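Local coordinates for protein lasso peptide isopeptidase AtxE2 (Asticcacaulis excentricus, PDB 5TXE) that hydrolyses the isopeptide bond of the lasso peptides astexin-2 and astexin-3, recognising their threaded loop and releasing linear peptides, at residues A546-C551 / T600-Q605; P627-I632 / R679-L684; T532-L537 / T589-N594; G449-I454 / T524-G529. The protein carries 1 engineered substitution. All blocks are in the same frame, centred on the assembly; numbering follows the deposited sequence.

Contact 1: residues A546-C551 / T600-Q605; sequences AVTSSC and TPLLIQ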
loop_
_atom_site.group_PDB
_atom_site.type_symbol
_atom_site.label_atom_id
_atom_site.label_comp_id
_atom_site.label_asym_id
_atom_site.label_seq_id
_atom_site.Cartn_x
_atom_site.Cartn_y
_atom_site.Cartn_z
ATOM N N ALA A 546 -4.274 -22.363 4.602
ATOM C CA ALA A 546 -4.362 -21.019 4.090
ATOM C C ALA A 546 -4.986 -20.055 5.077
ATOM O O ALA A 546 -5.730 -20.476 5.982
ATOM C CB ALA A 546 -5.095 -21.008 2.782
ATOM N N VAL A 547 -4.629 -18.776 4.915
ATOM C CA VAL A 547 -5.193 -17.684 5.616
ATOM C C VAL A 547 -5.510 -16.609 4.603
ATOM O O VAL A 547 -4.728 -16.379 3.694
ATOM C CB VAL A 547 -4.237 -17.125 6.654
ATOM C CG1 VAL A 547 -4.869 -15.920 7.352
ATOM C CG2 VAL A 547 -3.918 -18.201 7.695
ATOM N N THR A 548 -6.686 -15.980 4.724
ATOM C CA THR A 548 -7.058 -14.839 3.882
ATOM C C THR A 548 -7.693 -13.750 4.754
ATOM O O THR A 548 -8.270 -14.058 5.788
ATOM C CB THR A 548 -7.980 -15.280 2.740
ATOM O OG1 THR A 548 -8.270 -14.174 1.934
ATOM C CG2 THR A 548 -9.342 -15.777 3.217
ATOM N N SER A 549 -7.601 -12.505 4.363
ATOM C CA SER A 549 -8.220 -11.415 5.111
ATOM C C SER A 549 -9.653 -11.139 4.650
ATOM O O SER A 549 -10.392 -10.440 5.322
ATOM C CB SER A 549 -7.446 -10.156 4.904
ATOM O OG SER A 549 -7.652 -9.718 3.569
ATOM N N SER A 550 -10.034 -11.682 3.521
ATOM C CA SER A 550 -11.371 -11.511 3.026
ATOM C C SER A 550 -11.840 -12.705 2.185
ATOM O O SER A 550 -11.054 -13.535 1.740
ATOM C CB SER A 550 -11.471 -10.257 2.169
ATOM O OG SER A 550 -10.640 -10.373 1.018
ATOM N N CYS A 551 -13.150 -12.764 2.004
ATOM C CA CYS A 551 -13.807 -13.727 1.176
ATOM C C CYS A 551 -15.157 -13.047 0.779
ATOM O O CYS A 551 -15.674 -12.202 1.531
ATOM C CB CYS A 551 -13.975 -15.026 1.964
ATOM S SG CYS A 551 -14.188 -16.497 0.929
ATOM N N THR A 600 -8.604 -27.938 1.945
ATOM C CA THR A 600 -7.570 -27.209 2.651
ATOM C C THR A 600 -8.134 -26.378 3.809
ATOM O O THR A 600 -9.003 -25.579 3.597
ATOM C CB THR A 600 -6.902 -26.244 1.675
ATOM O OG1 THR A 600 -6.347 -26.989 0.588
ATOM C CG2 THR A 600 -5.758 -25.485 2.339
ATOM N N PRO A 601 -7.564 -26.489 4.999
ATOM C CA PRO A 601 -7.897 -25.613 6.123
ATOM C C PRO A 601 -7.745 -24.167 5.763
ATOM O O PRO A 601 -6.707 -23.764 5.259
ATOM C CB PRO A 601 -6.886 -26.004 7.186
ATOM C CG PRO A 601 -6.538 -27.437 6.877
ATOM C CD PRO A 601 -6.519 -27.494 5.367
ATOM N N LEU A 602 -8.786 -23.382 6.024
ATOM C CA LEU A 602 -8.785 -21.967 5.694
ATOM C C LEU A 602 -9.260 -21.142 6.891
ATOM O O LEU A 602 -10.362 -21.382 7.460
ATOM C CB LEU A 602 -9.738 -21.754 4.563
ATOM C CG LEU A 602 -9.962 -20.306 4.156
ATOM C CD1 LEU A 602 -8.677 -19.684 3.663
ATOM C CD2 LEU A 602 -11.044 -20.178 3.101
ATOM N N LEU A 603 -8.422 -20.194 7.272
ATOM C CA LEU A 603 -8.736 -19.201 8.244
ATOM C C LEU A 603 -9.000 -17.873 7.578
ATOM O O LEU A 603 -8.154 -17.409 6.818
ATOM C CB LEU A 603 -7.610 -19.057 9.222
ATOM C CG LEU A 603 -7.770 -17.948 10.252
ATOM C CD1 LEU A 603 -8.859 -18.252 11.223
ATOM C CD2 LEU A 603 -6.483 -17.840 11.041
ATOM N N ILE A 604 -10.153 -17.248 7.875
ATOM C CA ILE A 604 -10.469 -15.910 7.341
ATOM C C ILE A 604 -10.487 -14.895 8.494
ATOM O O ILE A 604 -11.264 -15.039 9.453
ATOM C CB ILE A 604 -11.845 -15.900 6.634
ATOM C CG1 ILE A 604 -11.924 -17.018 5.572
ATOM C CG2 ILE A 604 -12.141 -14.592 5.962
ATOM C CD1 ILE A 604 -13.348 -17.429 5.231
ATOM N N GLN A 605 -9.674 -13.860 8.391
ATOM C CA GLN A 605 -9.563 -12.883 9.459
ATOM C C GLN A 605 -10.069 -11.604 8.881
ATOM O O GLN A 605 -9.299 -10.815 8.296
ATOM C CB GLN A 605 -8.129 -12.781 9.928
ATOM C CG GLN A 605 -7.659 -14.055 10.618
ATOM C CD GLN A 605 -6.625 -13.832 11.695
ATOM O OE1 GLN A 605 -6.974 -13.402 12.825
ATOM N NE2 GLN A 605 -5.367 -14.194 11.417
#

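Contact 2: residues P627-I632 / R679-L684; sequences PVELII and RALRAL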
loop_
_atom_site.group_PDB
_atom_site.type_symbol
_atom_site.label_atom_id
_atom_site.label_comp_id
_atom_site.label_asym_id
_atom_site.label_seq_id
_atom_site.Cartn_x
_atom_site.Cartn_y
_atom_site.Cartn_z
ATOM N N PRO A 627 -12.789 -27.723 7.001
ATOM C CA PRO A 627 -12.070 -27.029 8.083
ATOM C C PRO A 627 -11.813 -25.543 7.828
ATOM O O PRO A 627 -10.699 -25.158 7.534
ATOM C CB PRO A 627 -10.764 -27.781 8.153
ATOM C CG PRO A 627 -10.551 -28.309 6.759
ATOM C CD PRO A 627 -11.886 -28.511 6.146
ATOM N N VAL A 628 -12.855 -24.738 8.036
ATOM C CA VAL A 628 -12.854 -23.322 7.796
ATOM C C VAL A 628 -13.190 -22.613 9.138
ATOM O O VAL A 628 -13.929 -23.137 9.958
ATOM C CB VAL A 628 -13.894 -22.963 6.747
ATOM C CG1 VAL A 628 -15.290 -23.276 7.229
ATOM C CG2 VAL A 628 -13.851 -21.487 6.356
ATOM N N GLU A 629 -12.625 -21.436 9.350
ATOM C CA GLU A 629 -12.938 -20.611 10.527
ATOM C C GLU A 629 -12.879 -19.171 10.069
ATOM O O GLU A 629 -12.026 -18.783 9.249
ATOM C CB GLU A 629 -11.941 -20.858 11.646
ATOM C CG GLU A 629 -12.184 -19.994 12.858
ATOM C CD GLU A 629 -11.486 -20.471 14.107
ATOM O OE1 GLU A 629 -10.516 -19.814 14.548
ATOM O OE2 GLU A 629 -11.912 -21.493 14.683
ATOM N N LEU A 630 -13.814 -18.385 10.598
ATOM C CA LEU A 630 -13.952 -16.968 10.271
ATOM C C LEU A 630 -13.888 -16.156 11.555
ATOM O O LEU A 630 -14.576 -16.455 12.556
ATOM C CB LEU A 630 -15.304 -16.734 9.569
ATOM C CG LEU A 630 -15.842 -15.307 9.402
ATOM C CD1 LEU A 630 -14.920 -14.488 8.510
ATOM C CD2 LEU A 630 -17.195 -15.283 8.750
ATOM N N ILE A 631 -13.060 -15.135 11.526
ATOM C CA ILE A 631 -12.868 -14.270 12.642
ATOM C C ILE A 631 -13.329 -12.928 12.193
ATOM O O ILE A 631 -13.034 -12.526 11.095
ATOM C CB ILE A 631 -11.402 -14.123 13.034
ATOM C CG1 ILE A 631 -10.739 -15.484 13.256
ATOM C CG2 ILE A 631 -11.232 -13.289 14.301
ATOM C CD1 ILE A 631 -11.265 -16.337 14.439
ATOM N N ILE A 632 -14.037 -12.197 13.054
ATOM C CA ILE A 632 -14.508 -10.873 12.692
ATOM C C ILE A 632 -13.907 -9.824 13.597
ATOM O O ILE A 632 -13.951 -9.981 14.812
ATOM C CB ILE A 632 -16.046 -10.865 12.816
ATOM C CG1 ILE A 632 -16.597 -11.821 11.779
ATOM C CG2 ILE A 632 -16.635 -9.449 12.587
ATOM C CD1 ILE A 632 -17.947 -12.279 12.163
ATOM N N ARG A 679 -8.792 -28.495 16.813
ATOM C CA ARG A 679 -8.798 -29.997 16.860
ATOM C C ARG A 679 -10.092 -30.546 16.313
ATOM O O ARG A 679 -10.083 -31.508 15.527
ATOM C CB ARG A 679 -8.498 -30.515 18.259
ATOM C CG ARG A 679 -7.023 -30.360 18.556
ATOM C CD ARG A 679 -6.535 -31.081 19.806
ATOM N NE ARG A 679 -6.876 -30.296 20.977
ATOM C CZ ARG A 679 -6.057 -29.460 21.617
ATOM N NH1 ARG A 679 -4.755 -29.297 21.291
ATOM N NH2 ARG A 679 -6.560 -28.784 22.623
ATOM N N ALA A 680 -11.197 -29.884 16.627
ATOM C CA ALA A 680 -12.460 -30.309 16.052
ATOM C C ALA A 680 -12.460 -30.110 14.535
ATOM O O ALA A 680 -13.070 -30.913 13.821
ATOM C CB ALA A 680 -13.653 -29.587 16.703
ATOM N N LEU A 681 -11.840 -29.041 14.034
ATOM C CA LEU A 681 -11.806 -28.859 12.581
ATOM C C LEU A 681 -11.030 -30.015 11.909
ATOM O O LEU A 681 -11.393 -30.520 10.858
ATOM C CB LEU A 681 -11.165 -27.529 12.187
ATOM C CG LEU A 681 -11.932 -26.253 12.547
ATOM C CD1 LEU A 681 -11.136 -25.052 12.075
ATOM C CD2 LEU A 681 -13.337 -26.202 11.937
ATOM N N ARG A 682 -9.922 -30.358 12.531
ATOM C CA ARG A 682 -9.070 -31.417 12.096
ATOM C C ARG A 682 -9.780 -32.755 12.041
ATOM O O ARG A 682 -9.582 -33.503 11.107
ATOM C CB ARG A 682 -7.827 -31.522 13.026
ATOM C CG ARG A 682 -6.715 -32.416 12.426
ATOM C CD ARG A 682 -5.389 -32.237 13.145
ATOM N NE ARG A 682 -5.435 -32.561 14.563
ATOM C CZ ARG A 682 -4.435 -32.290 15.412
ATOM N NH1 ARG A 682 -3.350 -31.670 14.979
ATOM N NH2 ARG A 682 -4.526 -32.621 16.696
ATOM N N ALA A 683 -10.604 -33.030 13.030
ATOM C CA ALA A 683 -11.326 -34.308 13.122
ATOM C C ALA A 683 -12.416 -34.435 12.074
ATOM O O ALA A 683 -12.808 -35.553 11.769
ATOM C CB ALA A 683 -11.935 -34.477 14.505
ATOM N N LEU A 684 -12.892 -33.312 11.506
ATOM C CA LEU A 684 -13.888 -33.341 10.415
ATOM C C LEU A 684 -13.335 -34.027 9.191
ATOM O O LEU A 684 -14.075 -34.617 8.415
ATOM C CB LEU A 684 -14.260 -31.950 9.935
ATOM C CG LEU A 684 -14.961 -31.017 10.904
ATOM C CD1 LEU A 684 -15.079 -29.652 10.247
ATOM C CD2 LEU A 684 -16.321 -31.559 11.323
#

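Contact 3: residues T532-L537 / T589-N594; sequences TVHFGL and TSFVVN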
loop_
_atom_site.group_PDB
_atom_site.type_symbol
_atom_site.label_atom_id
_atom_site.label_comp_id
_atom_site.label_asym_id
_atom_site.label_seq_id
_atom_site.Cartn_x
_atom_site.Cartn_y
_atom_site.Cartn_z
ATOM N N THR A 532 -6.047 -14.712 -5.170
ATOM C CA THR A 532 -5.126 -15.775 -5.521
ATOM C C THR A 532 -5.317 -16.922 -4.572
ATOM O O THR A 532 -5.243 -18.043 -4.959
ATOM C CB THR A 532 -3.660 -15.250 -5.519
ATOM O OG1 THR A 532 -3.472 -14.401 -6.644
ATOM C CG2 THR A 532 -2.653 -16.353 -5.551
ATOM N N VAL A 533 -5.559 -16.647 -3.312
ATOM C CA VAL A 533 -5.822 -17.728 -2.400
ATOM C C VAL A 533 -7.040 -18.508 -2.796
ATOM O O VAL A 533 -7.033 -19.730 -2.727
ATOM C CB VAL A 533 -6.071 -17.251 -0.995
ATOM C CG1 VAL A 533 -6.480 -18.404 -0.100
ATOM C CG2 VAL A 533 -4.800 -16.602 -0.446
ATOM N N HIS A 534 -8.091 -17.819 -3.203
ATOM C CA HIS A 534 -9.369 -18.505 -3.471
ATOM C C HIS A 534 -9.177 -19.363 -4.708
ATOM O O HIS A 534 -9.538 -20.529 -4.730
ATOM C CB HIS A 534 -10.563 -17.528 -3.647
ATOM C CG HIS A 534 -10.721 -16.555 -2.518
ATOM N ND1 HIS A 534 -11.153 -15.255 -2.705
ATOM C CD2 HIS A 534 -10.416 -16.668 -1.204
ATOM C CE1 HIS A 534 -11.148 -14.639 -1.542
ATOM N NE2 HIS A 534 -10.694 -15.471 -0.622
ATOM N N PHE A 535 -8.609 -18.741 -5.715
ATOM C CA PHE A 535 -8.253 -19.442 -6.981
ATOM C C PHE A 535 -7.341 -20.624 -6.735
ATOM O O PHE A 535 -7.518 -21.695 -7.292
ATOM C CB PHE A 535 -7.562 -18.460 -7.956
ATOM C CG PHE A 535 -7.461 -18.967 -9.363
ATOM C CD1 PHE A 535 -8.531 -18.843 -10.224
ATOM C CD2 PHE A 535 -6.335 -19.657 -9.786
ATOM C CE1 PHE A 535 -8.457 -19.317 -11.519
ATOM C CE2 PHE A 535 -6.220 -20.115 -11.091
ATOM C CZ PHE A 535 -7.294 -19.947 -11.957
ATOM N N GLY A 536 -6.368 -20.428 -5.879
ATOM C CA GLY A 536 -5.367 -21.448 -5.614
ATOM C C GLY A 536 -5.909 -22.661 -4.933
ATOM O O GLY A 536 -5.438 -23.803 -5.200
ATOM N N LEU A 537 -6.866 -22.468 -4.032
ATOM C CA LEU A 537 -7.358 -23.608 -3.236
ATOM C C LEU A 537 -8.304 -24.442 -4.086
ATOM O O LEU A 537 -8.547 -25.577 -3.815
ATOM C CB LEU A 537 -8.075 -23.147 -1.985
ATOM C CG LEU A 537 -7.243 -22.411 -0.972
ATOM C CD1 LEU A 537 -8.041 -22.161 0.296
ATOM C CD2 LEU A 537 -5.983 -23.146 -0.628
ATOM N N THR A 589 -13.602 -19.831 -8.920
ATOM C CA THR A 589 -13.284 -19.163 -7.639
ATOM C C THR A 589 -14.353 -19.192 -6.524
ATOM O O THR A 589 -13.993 -18.975 -5.391
ATOM C CB THR A 589 -12.972 -17.667 -7.822
ATOM O OG1 THR A 589 -14.113 -17.013 -8.397
ATOM C CG2 THR A 589 -11.754 -17.439 -8.709
ATOM N N SER A 590 -15.616 -19.475 -6.834
ATOM C CA SER A 590 -16.680 -19.406 -5.853
ATOM C C SER A 590 -16.571 -20.542 -4.865
ATOM O O SER A 590 -16.525 -21.717 -5.260
ATOM C CB SER A 590 -18.056 -19.418 -6.487
ATOM O OG SER A 590 -19.004 -19.831 -5.514
ATOM N N PHE A 591 -16.524 -20.189 -3.579
ATOM C CA PHE A 591 -16.574 -21.210 -2.537
ATOM C C PHE A 591 -17.960 -21.826 -2.350
ATOM O O PHE A 591 -18.082 -22.949 -1.850
ATOM C CB PHE A 591 -16.066 -20.673 -1.193
ATOM C CG PHE A 591 -14.580 -20.469 -1.126
ATOM C CD1 PHE A 591 -13.734 -20.884 -2.131
ATOM C CD2 PHE A 591 -14.035 -19.862 -0.030
ATOM C CE1 PHE A 591 -12.360 -20.711 -2.008
ATOM C CE2 PHE A 591 -12.680 -19.645 0.082
ATOM C CZ PHE A 591 -11.834 -20.074 -0.899
ATOM N N VAL A 592 -19.004 -21.136 -2.755
ATOM C CA VAL A 592 -20.330 -21.758 -2.712
ATOM C C VAL A 592 -20.378 -22.922 -3.742
ATOM O O VAL A 592 -20.715 -24.035 -3.398
ATOM C CB VAL A 592 -21.461 -20.722 -3.009
ATOM C CG1 VAL A 592 -22.863 -21.374 -3.050
ATOM C CG2 VAL A 592 -21.448 -19.657 -1.945
ATOM N N VAL A 593 -20.006 -22.645 -4.987
ATOM C CA VAL A 593 -19.942 -23.682 -6.034
ATOM C C VAL A 593 -19.023 -24.837 -5.640
ATOM O O VAL A 593 -19.415 -25.990 -5.774
ATOM C CB VAL A 593 -19.495 -23.061 -7.366
ATOM C CG1 VAL A 593 -19.215 -24.116 -8.438
ATOM C CG2 VAL A 593 -20.539 -22.054 -7.838
ATOM N N ASN A 594 -17.841 -24.549 -5.091
ATOM C CA ASN A 594 -16.821 -25.562 -4.870
ATOM C C ASN A 594 -16.642 -26.007 -3.447
ATOM O O ASN A 594 -15.728 -26.766 -3.150
ATOM C CB ASN A 594 -15.493 -25.007 -5.368
ATOM C CG ASN A 594 -15.506 -24.779 -6.874
ATOM O OD1 ASN A 594 -15.564 -25.752 -7.615
ATOM N ND2 ASN A 594 -15.476 -23.512 -7.331
#

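Contact 4: residues G449-I454 / T524-G529; sequences GDENPI and TGLADG. Engineered in segment 524-529: Ala527 (natural residue Ser).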
loop_
_atom_site.group_PDB
_atom_site.type_symbol
_atom_site.label_atom_id
_atom_site.label_comp_id
_atom_site.label_asym_id
_atom_site.label_seq_id
_atom_site.Cartn_x
_atom_site.Cartn_y
_atom_site.Cartn_z
ATOM N N GLY A 449 -0.870 -5.054 2.857
ATOM C CA GLY A 449 -1.825 -4.790 3.944
ATOM C C GLY A 449 -1.335 -5.048 5.340
ATOM O O GLY A 449 -2.065 -4.868 6.299
ATOM N N ASP A 450 -0.096 -5.452 5.466
ATOM C CA ASP A 450 0.521 -5.737 6.756
ATOM C C ASP A 450 -0.300 -6.705 7.625
ATOM O O ASP A 450 -0.742 -6.366 8.724
ATOM C CB ASP A 450 0.858 -4.416 7.516
ATOM C CG ASP A 450 1.734 -4.688 8.774
ATOM O OD1 ASP A 450 2.051 -5.898 9.005
ATOM O OD2 ASP A 450 2.030 -3.729 9.541
ATOM N N GLU A 451 -0.499 -7.915 7.110
ATOM C CA GLU A 451 -1.374 -8.901 7.736
ATOM C C GLU A 451 -0.624 -10.174 8.135
ATOM O O GLU A 451 -1.124 -10.948 8.955
ATOM C CB GLU A 451 -2.358 -9.444 6.696
ATOM C CG GLU A 451 -3.726 -8.907 6.565
ATOM C CD GLU A 451 -4.611 -8.909 7.826
ATOM O OE1 GLU A 451 -5.587 -9.765 8.003
ATOM O OE2 GLU A 451 -4.377 -7.912 8.543
ATOM N N ASN A 452 0.470 -10.474 7.449
ATOM C CA ASN A 452 1.101 -11.777 7.609
ATOM C C ASN A 452 2.551 -11.596 7.943
ATOM O O ASN A 452 3.327 -11.203 7.080
ATOM C CB ASN A 452 0.926 -12.600 6.347
ATOM C CG ASN A 452 -0.547 -12.961 6.103
ATOM O OD1 ASN A 452 -1.057 -13.882 6.714
ATOM N ND2 ASN A 452 -1.232 -12.186 5.240
ATOM N N PRO A 453 2.931 -11.887 9.186
ATOM C CA PRO A 453 4.192 -11.363 9.753
ATOM C C PRO A 453 5.467 -12.174 9.356
ATOM O O PRO A 453 5.686 -13.303 9.829
ATOM C CB PRO A 453 3.934 -11.455 11.244
ATOM C CG PRO A 453 3.063 -12.617 11.380
ATOM C CD PRO A 453 2.186 -12.671 10.174
ATOM N N ILE A 454 6.277 -11.606 8.491
ATOM C CA ILE A 454 7.227 -12.402 7.744
ATOM C C ILE A 454 8.360 -12.837 8.646
ATOM O O ILE A 454 8.645 -14.022 8.769
ATOM C CB ILE A 454 7.736 -11.586 6.544
ATOM C CG1 ILE A 454 6.643 -11.553 5.510
ATOM C CG2 ILE A 454 9.004 -12.223 5.944
ATOM C CD1 ILE A 454 6.855 -10.501 4.470
ATOM N N THR A 524 -1.043 -17.299 2.200
ATOM C CA THR A 524 -1.752 -16.191 2.780
ATOM C C THR A 524 -2.091 -15.200 1.668
ATOM O O THR A 524 -1.435 -15.165 0.659
ATOM C CB THR A 524 -0.969 -15.425 3.847
ATOM O OG1 THR A 524 0.154 -14.767 3.273
ATOM C CG2 THR A 524 -0.484 -16.328 4.909
ATOM N N GLY A 525 -3.127 -14.410 1.863
ATOM C CA GLY A 525 -3.421 -13.320 0.950
ATOM C C GLY A 525 -4.388 -12.273 1.493
ATOM O O GLY A 525 -5.256 -12.576 2.312
ATOM N N LEU A 526 -4.171 -11.040 1.066
ATOM C CA LEU A 526 -5.046 -9.918 1.290
ATOM C C LEU A 526 -5.166 -9.169 -0.032
ATOM O O LEU A 526 -4.216 -9.065 -0.803
ATOM C CB LEU A 526 -4.465 -9.018 2.371
ATOM C CG LEU A 526 -5.238 -7.730 2.639
ATOM C CD1 LEU A 526 -5.080 -7.360 4.112
ATOM C CD2 LEU A 526 -4.738 -6.565 1.795
ATOM N N ALA A 527 -6.360 -8.659 -0.309
ATOM C CA ALA A 527 -6.648 -7.906 -1.530
ATOM C C ALA A 527 -6.432 -8.803 -2.764
ATOM O O ALA A 527 -7.005 -9.880 -2.828
ATOM C CB ALA A 527 -5.821 -6.625 -1.565
ATOM N N ASP A 528 -5.537 -8.444 -3.668
ATOM C CA ASP A 528 -5.365 -9.236 -4.864
ATOM C C ASP A 528 -4.821 -10.607 -4.497
ATOM O O ASP A 528 -5.162 -11.574 -5.096
ATOM C CB ASP A 528 -4.517 -8.515 -5.917
ATOM C CG ASP A 528 -4.650 -9.177 -7.305
ATOM O OD1 ASP A 528 -5.791 -9.217 -7.806
ATOM O OD2 ASP A 528 -3.645 -9.729 -7.832
ATOM N N GLY A 529 -4.077 -10.692 -3.410
ATOM C CA GLY A 529 -3.606 -11.947 -2.905
ATOM C C GLY A 529 -4.693 -12.813 -2.354
ATOM O O GLY A 529 -4.536 -14.033 -2.361
HETATM O O HOH W 1 -4.132 -12.956 5.033
#

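Contact 1: residues A546-C551 / T600-Q605
Four backbone hydrogen bonds join strands 546-548 and 602-605 as parallel neighbours in the central alpha/beta-hydrolase sheet. They run to and fro: Ala546 N donates to Pro601 O, Leu603 N to Ala546 O, Thr548 N to Leu603 O at 2.9 Å, and Gln605 N to Thr548 O at 3.0 Å. All but one lie nearly along the C=O axis; Leu603 N stands 27° above the carbonyl plane of Ala546. Between these bonds Val547 CA approaches Leu603 O at 3.2 Å in a CA-H...O contact.

On the face carrying Ala546, Thr548, Leu602 and Ile604, the methyl of Thr548 does the packing. CG2 sits in the crowded position between backbone N and carbonyl carbon, alongside Ile604 CG1 at 3.7 Å, with Leu602 CD1 at 4.0 Å. The same rotation sets OG1 anti to the backbone N, and it donates to a lone pair of Ser550 O at 2.9 Å. An alanine in place of Thr548 would probably loosen the turn after the strand, since both that bond and the methyl packing on Ile604 would go. Cys551 CB rests on Ile604 CD1 at 4.1 Å.

Val547 and Leu603 occupy the other face, side by side, in contact with Trp656 of helix 643-662, where the Gln605 amide oxygen is held by Tyr633 and Arg652. Ser550 O is also bonded to His534 NE2, and the Ser550 side chain lies about 4 Å from that of Glu610, the inferred charge-relay acid. Paired buried amides, and a Ser550 carbonyl held by two donors, are consistent with a well-fixed strand end beside the inferred charge-relay residues.

Contact 2: residues P627-I632 / R679-L684
Glu629 OE1 is gripped twice, by a salt bridge from Arg677 NH1 and a hydrogen bond from Trp678 NE1, both on helix 672-684 just ahead of residues 679-684. The carboxylate reaches them on an extended chain, with CG anti to the backbone N (chi1 178°). Two donors on one buried oxygen, one of them charged, would be expected to favour the ionised acid.

No hydrogen bond joins the two segments themselves, and the remaining contact is apolar, centred on Leu681. Its CG stands anti to the carbonyl carbon (chi1 -68°), and a fully extended chi2 sends the two methyls onto the strand. CD2 touches Val628 O at 3.7 Å, while CD1 lies 4.0 Å from the same oxygen and 4.3 Å from Glu629 CB. One leucine tip therefore covers both a backbone carbonyl and the aliphatic root of the acid. Closer to the helix axis, Pro627 CB meets Leu681 CB at 4.1 Å and Leu681 O at 3.9 Å. That carbonyl is also used within the helix, accepting from Leu684 N at 3.2 Å. Leu684 adds a looser touch, its CD1 lying 4.4 Å from Pro627 N.

The arrangement pins the C-terminal helix to the outermost strand of the central alpha/beta-hydrolase sheet, away from the annotated sites. Val628 points away from the helix and packs on Phe618 and Leu621 of helix 615-623. Arg682 of the C-terminal helix leans on Phe659 and Trp660 of helix 643-662; on the strand, Glu629 touches Leu603 of the adjacent strand 602-607.

Contact 3: residues T532-L537 / T589-N594
Helix 528-539, which follows the nucleophile in this alpha/beta-hydrolase domain, packs here against the loop and N-terminus of the short helix 591-594, mainly through two aromatic rings, those of Phe591 and His534. The two side chains cross at about a right angle; their ring planes make 75° and the centroids lie 5.2 Å apart, an oblique pairing. The tip of the phenyl ring does the touching, with CZ 3.7 Å from His534 CD2, while CE1 runs on to the helix backbone, 3.9 Å from His534 O. Both residues hold CG anti to the carbonyl carbon; the Phe591 ring reaches the helix, while the imidazole runs across its tip.

The imidazole is held by bonds at both nitrogens, ND1 with Thr553 OG1 and NE2 with Ser550 O, so its rotation is probably fixed from outside the two segments. Leu537 CD1, 4.5 Å from Phe591 CZ, extends the apolar patch by one helical turn.

Phe535 points elsewhere, toward helix 494-512, where it makes an edge-to-face pair with Trp497. Thr589 nevertheless reaches it: the methyl CG2 meets the ring edge at CD1, 3.8 Å away and in the ring plane, while OG1 is bonded to Thr553 O.

Behind Phe591 the short helix is N-capped by Ser590, whose OG accepts from Val593 N at 3.0 Å with a nearly straight angle of 171°.

Contact 4: residues G449-I454 / T524-G529
The amide of Asn452 has the Thr524 side chain over one face, the two residues meeting tip to tip. Thr524 CB stands 3.4 Å from the amide carbon CG, and the methyl CG2 comes within 3.1 Å of OD1, a tight approach. Thr524 OG1 lies over the same side, but its bond goes to Ile435 O, in the neighbouring strand 431-436. The amide nitrogen turns to a water instead: ND2 donates to it at 3.0 Å, and the water in turn donates to Gly525 O at 3.0 Å. An alanine in place of Asn452 would probably leave that water less firmly held and Thr524 less closely covered.

Glu451 forms a salt bridge with Lys640 through OE1, and its chain crosses that of Leu526 at about a right angle, Glu451 CG only 3.2 Å from Leu526 CD1. The tight approach goes with unfavourable torsions, Leu526 chi2 at 149° and Glu451 chi1 also away from a staggered value, which suggests some strain.

Residues 524-529 form the nucleophile elbow of the alpha/beta-hydrolase fold, strand, sharp turn and helix, with the engineered Ala527 replacing the natural serine at the turn. Its phi and psi, 62° and -120°, are the strained pair characteristic of such elbows. Gly525 has no room for a side chain, since a CB there would run into Gly529 O, and a CB on Gly529 would be crowded by Leu526 O. Ala527 and Asp528 pack on the backbone of the bound peptide. Gly449, with positive phi, passes its CA 4.0 Å from Leu526 CD2, and a CB there would collide with Leu526 CD1.

Contact 1 occupies the middle of the group, its centre about 11 Å from the centres of each of the other three. Strands 521-525, 545-548, 602-607 and 628-633 are successive neighbours in the mixed sheet, so contacts 4, 1 and 2 follow one another across it, with contacts 4 and 2 about 20 Å apart between centres. Contact 3 lies on helix 528-539, which contact 4 also uses. Along the chain contact 4 closes first, contacts 1 and 3 interleave, and contact 2 comes last. The series thus runs from the nucleophile elbow, past the strand end near the inferred charge-relay residues, to the sheet's outer strand and C-terminal helix.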